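Local coordinates for protein TruD (Uncultured prochloron, PDB 4BS9) that acts as a cyanobactin heterocyclase of the YcaO family, probably using ATP to turn residues of a precursor peptide into heterocycles on the trunkamide pathway, at residues A[16-24]-A[33-43]; A[108-116]-A[134-144]. All blocks are in the same frame, centred on the assembly; numbering follows the deposited sequence.

Contact 1. Residues A[16-24]-A[33-43]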
loop_
_atom_site.group_PDB
_atom_site.type_symbol
_atom_site.label_atom_id
_atom_site.label_comp_id
_atom_site.label_asym_id
_atom_site.label_seq_id
_atom_site.Cartn_x
_atom_site.Cartn_y
_atom_site.Cartn_z
ATOM N N ILE A 16 -19.779 22.785 -26.856
ATOM C CA ILE A 16 -19.245 23.158 -28.163
ATOM C C ILE A 16 -18.737 24.584 -28.101
ATOM O O ILE A 16 -19.494 25.495 -27.790
ATOM C CB ILE A 16 -20.330 23.056 -29.254
ATOM C CG1 ILE A 16 -20.817 21.603 -29.372
ATOM C CG2 ILE A 16 -19.795 23.546 -30.589
ATOM C CD1 ILE A 16 -21.948 21.373 -30.366
ATOM N N ILE A 17 -17.463 24.782 -28.409
ATOM C CA ILE A 17 -16.878 26.113 -28.410
ATOM C C ILE A 17 -16.578 26.493 -29.832
ATOM O O ILE A 17 -15.597 26.060 -30.415
ATOM C CB ILE A 17 -15.647 26.158 -27.521
ATOM C CG1 ILE A 17 -16.128 25.950 -26.088
ATOM C CG2 ILE A 17 -14.914 27.486 -27.679
ATOM C CD1 ILE A 17 -15.029 25.722 -25.088
ATOM N N GLU A 18 -17.416 27.384 -30.336
ATOM C CA GLU A 18 -17.900 27.326 -31.704
ATOM C C GLU A 18 -16.914 26.971 -32.799
ATOM O O GLU A 18 -17.030 25.892 -33.366
ATOM C CB GLU A 18 -18.669 28.593 -32.089
ATOM C CG GLU A 18 -19.342 28.521 -33.461
ATOM C CD GLU A 18 -19.975 27.159 -33.776
ATOM O OE1 GLU A 18 -20.553 26.516 -32.869
ATOM O OE2 GLU A 18 -19.899 26.726 -34.947
ATOM N N PRO A 19 -15.961 27.855 -33.117
ATOM C CA PRO A 19 -15.319 27.630 -34.424
ATOM C C PRO A 19 -14.870 26.173 -34.625
ATOM O O PRO A 19 -15.297 25.533 -35.581
ATOM C CB PRO A 19 -14.134 28.602 -34.425
ATOM C CG PRO A 19 -13.901 28.936 -32.987
ATOM C CD PRO A 19 -15.218 28.798 -32.270
ATOM N N LYS A 20 -14.086 25.632 -33.697
ATOM C CA LYS A 20 -13.318 24.416 -33.973
ATOM C C LYS A 20 -13.167 23.408 -32.816
ATOM O O LYS A 20 -12.518 22.379 -32.970
ATOM C CB LYS A 20 -11.932 24.863 -34.420
ATOM C CG LYS A 20 -11.218 23.877 -35.314
ATOM C CD LYS A 20 -9.874 24.444 -35.739
ATOM C CE LYS A 20 -8.963 23.369 -36.312
ATOM N NZ LYS A 20 -7.527 23.740 -36.160
ATOM N N GLN A 21 -13.788 23.692 -31.674
ATOM C CA GLN A 21 -13.561 22.938 -30.445
ATOM C C GLN A 21 -14.827 22.306 -29.953
ATOM O O GLN A 21 -15.892 22.911 -30.015
ATOM C CB GLN A 21 -13.041 23.870 -29.332
ATOM C CG GLN A 21 -11.532 23.938 -29.222
ATOM C CD GLN A 21 -10.933 22.552 -29.195
ATOM O OE1 GLN A 21 -11.404 21.679 -28.470
ATOM N NE2 GLN A 21 -9.923 22.328 -30.018
ATOM N N VAL A 22 -14.695 21.090 -29.439
ATOM C CA VAL A 22 -15.767 20.414 -28.719
ATOM C C VAL A 22 -15.176 19.648 -27.548
ATOM O O VAL A 22 -14.150 18.986 -27.680
ATOM C CB VAL A 22 -16.511 19.425 -29.615
ATOM C CG1 VAL A 22 -17.425 18.541 -28.785
ATOM C CG2 VAL A 22 -17.309 20.179 -30.661
ATOM N N TYR A 23 -15.829 19.743 -26.400
ATOM C CA TYR A 23 -15.354 19.078 -25.215
ATOM C C TYR A 23 -16.429 18.113 -24.763
ATOM O O TYR A 23 -17.599 18.471 -24.719
ATOM C CB TYR A 23 -15.071 20.096 -24.128
ATOM C CG TYR A 23 -13.946 21.043 -24.445
ATOM C CD1 TYR A 23 -14.160 22.159 -25.224
ATOM C CD2 TYR A 23 -12.666 20.833 -23.952
ATOM C CE1 TYR A 23 -13.130 23.039 -25.508
ATOM C CE2 TYR A 23 -11.632 21.714 -24.223
ATOM C CZ TYR A 23 -11.874 22.816 -24.998
ATOM O OH TYR A 23 -10.874 23.710 -25.303
ATOM N N LEU A 24 -16.026 16.881 -24.469
ATOM C CA LEU A 24 -16.897 15.894 -23.863
ATOM C C LEU A 24 -16.488 15.756 -22.389
ATOM O O LEU A 24 -15.396 15.256 -22.060
ATOM C CB LEU A 24 -16.805 14.552 -24.612
ATOM C CG LEU A 24 -16.929 14.635 -26.133
ATOM C CD1 LEU A 24 -17.065 13.252 -26.748
ATOM C CD2 LEU A 24 -18.120 15.485 -26.537
ATOM N N LEU A 33 -12.459 17.153 -28.873
ATOM C CA LEU A 33 -12.460 16.916 -30.305
ATOM C C LEU A 33 -12.167 18.214 -31.004
ATOM O O LEU A 33 -12.548 19.286 -30.530
ATOM C CB LEU A 33 -13.790 16.371 -30.775
ATOM C CG LEU A 33 -14.072 14.957 -30.288
ATOM C CD1 LEU A 33 -15.512 14.600 -30.628
ATOM C CD2 LEU A 33 -13.100 13.947 -30.876
ATOM N N THR A 34 -11.488 18.102 -32.141
ATOM C CA THR A 34 -11.016 19.254 -32.881
ATOM C C THR A 34 -11.453 19.149 -34.341
ATOM O O THR A 34 -11.129 18.194 -35.043
ATOM C CB THR A 34 -9.481 19.374 -32.761
ATOM O OG1 THR A 34 -9.101 19.139 -31.402
ATOM C CG2 THR A 34 -8.994 20.751 -33.188
ATOM N N GLY A 35 -12.209 20.144 -34.780
ATOM C CA GLY A 35 -12.662 20.216 -36.151
ATOM C C GLY A 35 -13.950 20.995 -36.244
ATOM O O GLY A 35 -14.853 20.813 -35.426
ATOM N N GLN A 36 -14.030 21.851 -37.257
ATOM C CA GLN A 36 -15.259 22.553 -37.611
ATOM C C GLN A 36 -16.386 21.566 -37.895
ATOM O O GLN A 36 -17.544 21.859 -37.625
ATOM C CB GLN A 36 -15.051 23.426 -38.843
ATOM C CG GLN A 36 -13.966 24.491 -38.705
ATOM C CD GLN A 36 -12.550 23.946 -38.838
ATOM O OE1 GLN A 36 -12.344 22.794 -39.209
ATOM N NE2 GLN A 36 -11.569 24.772 -38.519
ATOM N N LEU A 37 -16.059 20.395 -38.437
ATOM C CA LEU A 37 -17.089 19.397 -38.721
ATOM C C LEU A 37 -17.783 18.947 -37.442
ATOM O O LEU A 37 -19.015 18.903 -37.392
ATOM C CB LEU A 37 -16.538 18.201 -39.513
ATOM C CG LEU A 37 -16.586 18.387 -41.037
ATOM C CD1 LEU A 37 -15.539 19.389 -41.500
ATOM C CD2 LEU A 37 -16.377 17.070 -41.751
ATOM N N TYR A 38 -17.006 18.650 -36.403
ATOM C CA TYR A 38 -17.585 18.215 -35.122
ATOM C C TYR A 38 -18.543 19.255 -34.553
ATOM O O TYR A 38 -19.600 18.902 -34.048
ATOM C CB TYR A 38 -16.504 17.917 -34.102
ATOM C CG TYR A 38 -15.631 16.757 -34.472
ATOM C CD1 TYR A 38 -16.162 15.471 -34.608
ATOM C CD2 TYR A 38 -14.264 16.927 -34.671
ATOM C CE1 TYR A 38 -15.353 14.386 -34.942
ATOM C CE2 TYR A 38 -13.448 15.849 -34.996
ATOM C CZ TYR A 38 -13.995 14.587 -35.132
ATOM O OH TYR A 38 -13.178 13.539 -35.453
ATOM N N CYS A 39 -18.189 20.534 -34.652
ATOM C CA CYS A 39 -19.053 21.599 -34.127
ATOM C C CYS A 39 -20.367 21.705 -34.872
ATOM O O CYS A 39 -21.364 22.175 -34.319
ATOM C CB CYS A 39 -18.355 22.949 -34.184
ATOM S SG CYS A 39 -16.828 23.001 -33.229
ATOM N N GLN A 40 -20.366 21.272 -36.126
ATOM C CA GLN A 40 -21.556 21.347 -36.956
ATOM C C GLN A 40 -22.487 20.152 -36.855
ATOM O O GLN A 40 -23.680 20.299 -37.115
ATOM C CB GLN A 40 -21.137 21.511 -38.389
ATOM C CG GLN A 40 -20.416 22.814 -38.617
ATOM C CD GLN A 40 -20.010 22.974 -40.063
ATOM O OE1 GLN A 40 -20.863 23.189 -40.931
ATOM N NE2 GLN A 40 -18.711 22.860 -40.339
ATOM N N ILE A 41 -21.946 18.986 -36.494
ATOM C CA ILE A 41 -22.717 17.739 -36.438
ATOM C C ILE A 41 -23.239 17.422 -35.024
ATOM O O ILE A 41 -24.388 17.002 -34.852
ATOM C CB ILE A 41 -21.870 16.562 -36.958
ATOM C CG1 ILE A 41 -21.523 16.797 -38.426
ATOM C CG2 ILE A 41 -22.623 15.249 -36.800
ATOM C CD1 ILE A 41 -20.669 15.721 -39.071
ATOM N N LEU A 42 -22.394 17.648 -34.024
ATOM C CA LEU A 42 -22.704 17.287 -32.650
ATOM C C LEU A 42 -23.943 17.934 -32.036
ATOM O O LEU A 42 -24.521 17.355 -31.120
ATOM C CB LEU A 42 -21.497 17.503 -31.744
ATOM C CG LEU A 42 -20.660 16.219 -31.661
ATOM C CD1 LEU A 42 -20.096 15.805 -33.013
ATOM C CD2 LEU A 42 -19.534 16.369 -30.662
ATOM N N PRO A 43 -24.373 19.110 -32.533
ATOM C CA PRO A 43 -25.674 19.564 -32.077
ATOM C C PRO A 43 -26.773 18.564 -32.392
ATOM O O PRO A 43 -27.788 18.567 -31.721
ATOM C CB PRO A 43 -25.902 20.850 -32.866
ATOM C CG PRO A 43 -24.547 21.345 -33.175
ATOM C CD PRO A 43 -23.709 20.116 -33.378
#
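Val22 and Leu33 face each other across the beta hairpin of strands 21-26 and 29-34, and Val22 shows how one small side chain can tie a hairpin to the helix that follows it. Its CB lies 4.3 Å from CB of Leu33, its partner in an antiparallel hydrogen-bonded pair. Beyond CB the two methyls part. CG1, anti to the backbone N (chi1 169°), reaches Leu42 CD2 at 3.6 Å, while CG2 meets helix 36-41, 3.8 Å from Cys39 SG and also against Tyr38 CB. Ile16, one strand further over, extends this apolar patch: its CG2 packs on Cys39 CB, and CD1, at the tip of the longer branch, comes 3.7 Å from Pro43 CD, the two side chains crossing at about a right angle.

Paired backbone bonds hold the hairpin. Val22 N donates to Leu33 O, and Leu33 N returns a nearly straight bond to Val22 O of 2.8 Å (175° at the hydrogen). A third, from Gly35 N to Lys20 O at 2.9 Å, engages the N-cap residue of the helix. Outside, the extended Lys20 chain crosses Gln36 at a slant, its CG and CD closest to Gln36 NE2. Backbone bonds thus set the strand pairing and reach the N-cap, whereas the helix itself is met mainly through apolar contacts within a domain of winged helix-turn-helix type.

Contact 2. Residues A[108-116]-A[134-144]; sequences GLKQPVTVT and LEEAGIQVSDP
Gln140 sets its flat amide beside the chain of residues 110-112. Lys110 O stands over one face of the amide, 4.1 Å from Gln140 CD, and Pro112 CB approaches from the same side but displaced toward the oxygen edge, 3.9 Å from Gln140 OE1. At the far end Pro144 offers its puckered ring: Pro144 CG lies 3.4 Å from Thr116 CG2, the two side chains sliding past each other in opposite directions.

Between these ends strand 112-116 and the short, weakly bonded strand 140-142 run parallel, joined by two backbone bonds of Val113. Val113 N donates to Gln140 O at 2.9 Å, and Val113 O accepts from Ser142 N at 3.2 Å, both bent at the hydrogen. The next link is made by a side chain: with OG1 of Thr114 anti to its own N (chi1 -162°), the hydroxyl swings across and donates to Ser142 O at 2.8 Å, so a buried polar group is satisfied at the strand edge.

On the face carrying Val113 and Val141, the contacts are apolar. The side chains of Val113 and Ile139 meet at a slant, CG2 of Val113 3.9 Å from CG2 of Ile139, and Val115 CG2 touches both Val141 CG1 and Leu134 CD1. Gly138 is the C-prime residue of a Schellman motif that ends helix 124-136 and turns the chain into strand 140-142.

The contact joins the two strands of the beta-alpha-beta unit 112-117, 124-136, 140-142; beyond it, strand 160-163 pairs with the other side of strand 112-117, and helix 257-283 packs against Leu109, Val113, Leu134 and Ile139.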
loop_
_atom_site.group_PDB
_atom_site.type_symbol
_atom_site.label_atom_id
_atom_site.label_comp_id
_atom_site.label_asym_id
_atom_site.label_seq_id
_atom_site.Cartn_x
_atom_site.Cartn_y
_atom_site.Cartn_z
ATOM N N GLY A 108 -31.388 -7.207 -21.234
ATOM C CA GLY A 108 -30.606 -7.928 -20.236
ATOM C C GLY A 108 -31.314 -8.113 -18.903
ATOM O O GLY A 108 -31.192 -9.169 -18.288
ATOM N N LEU A 109 -32.056 -7.090 -18.471
ATOM C CA LEU A 109 -32.722 -7.083 -17.161
ATOM C C LEU A 109 -34.130 -7.714 -17.131
ATOM O O LEU A 109 -34.678 -7.976 -16.053
ATOM C CB LEU A 109 -32.823 -5.645 -16.649
ATOM C CG LEU A 109 -31.570 -4.749 -16.588
ATOM C CD1 LEU A 109 -31.908 -3.347 -16.095
ATOM C CD2 LEU A 109 -30.478 -5.336 -15.704
ATOM N N LYS A 110 -34.712 -7.971 -18.298
ATOM C CA LYS A 110 -36.104 -8.417 -18.360
ATOM C C LYS A 110 -36.256 -9.836 -17.834
ATOM O O LYS A 110 -37.366 -10.279 -17.530
ATOM C CB LYS A 110 -36.645 -8.339 -19.790
ATOM C CG LYS A 110 -36.124 -9.462 -20.677
ATOM C CD LYS A 110 -36.420 -9.232 -22.148
ATOM C CE LYS A 110 -35.698 -10.256 -23.015
ATOM N NZ LYS A 110 -36.225 -10.271 -24.412
ATOM N N GLN A 111 -35.155 -10.560 -17.748
ATOM C CA GLN A 111 -35.212 -11.906 -17.180
ATOM C C GLN A 111 -35.452 -11.929 -15.671
ATOM O O GLN A 111 -35.152 -10.956 -14.957
ATOM C CB GLN A 111 -33.951 -12.683 -17.531
ATOM C CG GLN A 111 -33.919 -13.040 -19.002
ATOM C CD GLN A 111 -32.826 -14.028 -19.345
ATOM O OE1 GLN A 111 -32.525 -14.946 -18.567
ATOM N NE2 GLN A 111 -32.227 -13.856 -20.526
ATOM N N PRO A 112 -36.010 -13.043 -15.182
ATOM C CA PRO A 112 -36.410 -13.099 -13.790
ATOM C C PRO A 112 -35.276 -13.486 -12.873
ATOM O O PRO A 112 -34.302 -14.118 -13.289
ATOM C CB PRO A 112 -37.482 -14.181 -13.775
ATOM C CG PRO A 112 -37.081 -15.104 -14.863
ATOM C CD PRO A 112 -36.306 -14.302 -15.879
ATOM N N VAL A 113 -35.436 -13.083 -11.623
ATOM C CA VAL A 113 -34.500 -13.340 -10.547
ATOM C C VAL A 113 -35.329 -13.697 -9.343
ATOM O O VAL A 113 -36.412 -13.152 -9.149
ATOM C CB VAL A 113 -33.729 -12.081 -10.215
ATOM C CG1 VAL A 113 -33.072 -12.188 -8.857
ATOM C CG2 VAL A 113 -32.695 -11.822 -11.284
ATOM N N THR A 114 -34.828 -14.612 -8.528
ATOM C CA THR A 114 -35.543 -15.035 -7.340
ATOM C C THR A 114 -34.713 -14.718 -6.088
ATOM O O THR A 114 -33.498 -14.687 -6.162
ATOM C CB THR A 114 -35.941 -16.508 -7.452
ATOM O OG1 THR A 114 -36.969 -16.770 -6.500
ATOM C CG2 THR A 114 -34.758 -17.436 -7.228
ATOM N N VAL A 115 -35.392 -14.475 -4.963
ATOM C CA VAL A 115 -34.789 -13.990 -3.708
ATOM C C VAL A 115 -35.135 -14.908 -2.539
ATOM O O VAL A 115 -36.284 -15.235 -2.343
ATOM C CB VAL A 115 -35.308 -12.577 -3.367
ATOM C CG1 VAL A 115 -34.558 -11.987 -2.192
ATOM C CG2 VAL A 115 -35.159 -11.656 -4.564
ATOM N N THR A 116 -34.151 -15.320 -1.748
ATOM C CA THR A 116 -34.387 -16.309 -0.676
ATOM C C THR A 116 -33.483 -16.077 0.527
ATOM O O THR A 116 -32.603 -15.210 0.504
ATOM C CB THR A 116 -34.119 -17.755 -1.150
ATOM O OG1 THR A 116 -32.736 -17.883 -1.495
ATOM C CG2 THR A 116 -34.964 -18.117 -2.361
ATOM N N LEU A 134 -35.203 -4.239 -6.764
ATOM C CA LEU A 134 -34.940 -4.869 -8.048
ATOM C C LEU A 134 -36.022 -4.529 -9.069
ATOM O O LEU A 134 -35.728 -4.248 -10.240
ATOM C CB LEU A 134 -34.822 -6.383 -7.890
ATOM C CG LEU A 134 -33.693 -6.904 -6.995
ATOM C CD1 LEU A 134 -33.875 -8.392 -6.774
ATOM C CD2 LEU A 134 -32.342 -6.634 -7.611
ATOM N N GLU A 135 -37.269 -4.544 -8.629
ATOM C CA GLU A 135 -38.340 -4.089 -9.480
ATOM C C GLU A 135 -38.043 -2.657 -9.917
ATOM O O GLU A 135 -38.061 -2.354 -11.102
ATOM C CB GLU A 135 -39.683 -4.180 -8.767
ATOM C CG GLU A 135 -40.122 -5.618 -8.530
ATOM C CD GLU A 135 -41.395 -5.708 -7.710
ATOM O OE1 GLU A 135 -42.357 -4.976 -8.040
ATOM O OE2 GLU A 135 -41.434 -6.506 -6.741
ATOM N N GLU A 136 -37.722 -1.791 -8.964
ATOM C CA GLU A 136 -37.430 -0.388 -9.268
ATOM C C GLU A 136 -36.236 -0.242 -10.217
ATOM O O GLU A 136 -36.136 0.734 -10.935
ATOM C CB GLU A 136 -37.222 0.418 -7.970
ATOM C CG GLU A 136 -38.527 0.846 -7.269
ATOM C CD GLU A 136 -39.085 -0.157 -6.231
ATOM O OE1 GLU A 136 -38.438 -0.326 -5.167
ATOM O OE2 GLU A 136 -40.184 -0.749 -6.451
ATOM N N ALA A 137 -35.343 -1.226 -10.234
ATOM C CA ALA A 137 -34.229 -1.222 -11.166
ATOM C C ALA A 137 -34.568 -1.899 -12.492
ATOM O O ALA A 137 -33.686 -2.134 -13.309
ATOM C CB ALA A 137 -33.022 -1.885 -10.528
ATOM N N GLY A 138 -35.834 -2.223 -12.726
ATOM C CA GLY A 138 -36.232 -2.858 -13.986
ATOM C C GLY A 138 -36.106 -4.378 -14.096
ATOM O O GLY A 138 -36.137 -4.903 -15.208
ATOM N N ILE A 139 -36.027 -5.085 -12.961
ATOM C CA ILE A 139 -35.773 -6.540 -12.911
ATOM C C ILE A 139 -36.999 -7.323 -12.416
ATOM O O ILE A 139 -37.622 -6.943 -11.422
ATOM C CB ILE A 139 -34.581 -6.833 -11.960
ATOM C CG1 ILE A 139 -33.321 -6.181 -12.504
ATOM C CG2 ILE A 139 -34.344 -8.326 -11.783
ATOM C CD1 ILE A 139 -32.206 -6.052 -11.490
ATOM N N GLN A 140 -37.322 -8.425 -13.089
ATOM C CA GLN A 140 -38.454 -9.290 -12.698
ATOM C C GLN A 140 -38.110 -10.110 -11.475
ATOM O O GLN A 140 -37.040 -10.709 -11.437
ATOM C CB GLN A 140 -38.770 -10.295 -13.801
ATOM C CG GLN A 140 -39.892 -9.915 -14.735
ATOM C CD GLN A 140 -40.644 -11.138 -15.239
ATOM O OE1 GLN A 140 -40.698 -12.172 -14.565
ATOM N NE2 GLN A 140 -41.248 -11.020 -16.417
ATOM N N VAL A 141 -39.007 -10.178 -10.492
ATOM C CA VAL A 141 -38.770 -11.024 -9.323
ATOM C C VAL A 141 -39.922 -11.979 -9.155
ATOM O O VAL A 141 -41.067 -11.596 -9.348
ATOM C CB VAL A 141 -38.591 -10.217 -8.032
ATOM C CG1 VAL A 141 -38.006 -11.100 -6.932
ATOM C CG2 VAL A 141 -37.684 -9.017 -8.279
ATOM N N SER A 142 -39.623 -13.220 -8.789
ATOM C CA SER A 142 -40.655 -14.253 -8.686
ATOM C C SER A 142 -40.439 -15.204 -7.511
ATOM O O SER A 142 -39.342 -15.259 -6.938
ATOM C CB SER A 142 -40.695 -15.031 -9.990
ATOM O OG SER A 142 -39.385 -15.352 -10.407
ATOM N N ASP A 143 -41.489 -15.943 -7.149
ATOM C CA ASP A 143 -41.442 -16.874 -6.006
ATOM C C ASP A 143 -40.659 -18.153 -6.357
ATOM O O ASP A 143 -40.890 -18.735 -7.411
ATOM C CB ASP A 143 -42.862 -17.257 -5.559
ATOM C CG ASP A 143 -43.677 -16.063 -5.080
ATOM O OD1 ASP A 143 -43.199 -14.912 -5.200
ATOM O OD2 ASP A 143 -44.806 -16.284 -4.587
ATOM N N PRO A 144 -39.724 -18.592 -5.481
ATOM C CA PRO A 144 -39.053 -19.889 -5.705
ATOM C C PRO A 144 -39.831 -21.074 -5.123
ATOM O O PRO A 144 -39.958 -22.115 -5.773
ATOM C CB PRO A 144 -37.700 -19.720 -4.998
ATOM C CG PRO A 144 -37.912 -18.644 -3.978
ATOM C CD PRO A 144 -39.158 -17.869 -4.324
#

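In the fold
The two contacts come in series along the chain: contact 1 closes before contact 2 opens. Their centres lie about 42 Å apart and their nearest atoms about 25 Å, with no touch, and they belong to different sheets. Contact 1 belongs to the three-stranded antiparallel sheet of the winged helix-turn-helix region, where Tyr23 also hydrogen-bonds Gln230 of the second subunit. Contact 2 lies at one edge, within this chain, of a separate mixed sheet that begins parallel at strand 140-142 and ends antiparallel at strand 306-311. Both lie away from the cysteine-bound zinc, and they illustrate how the N-terminal part of this large enzyme is assembled from distinct units.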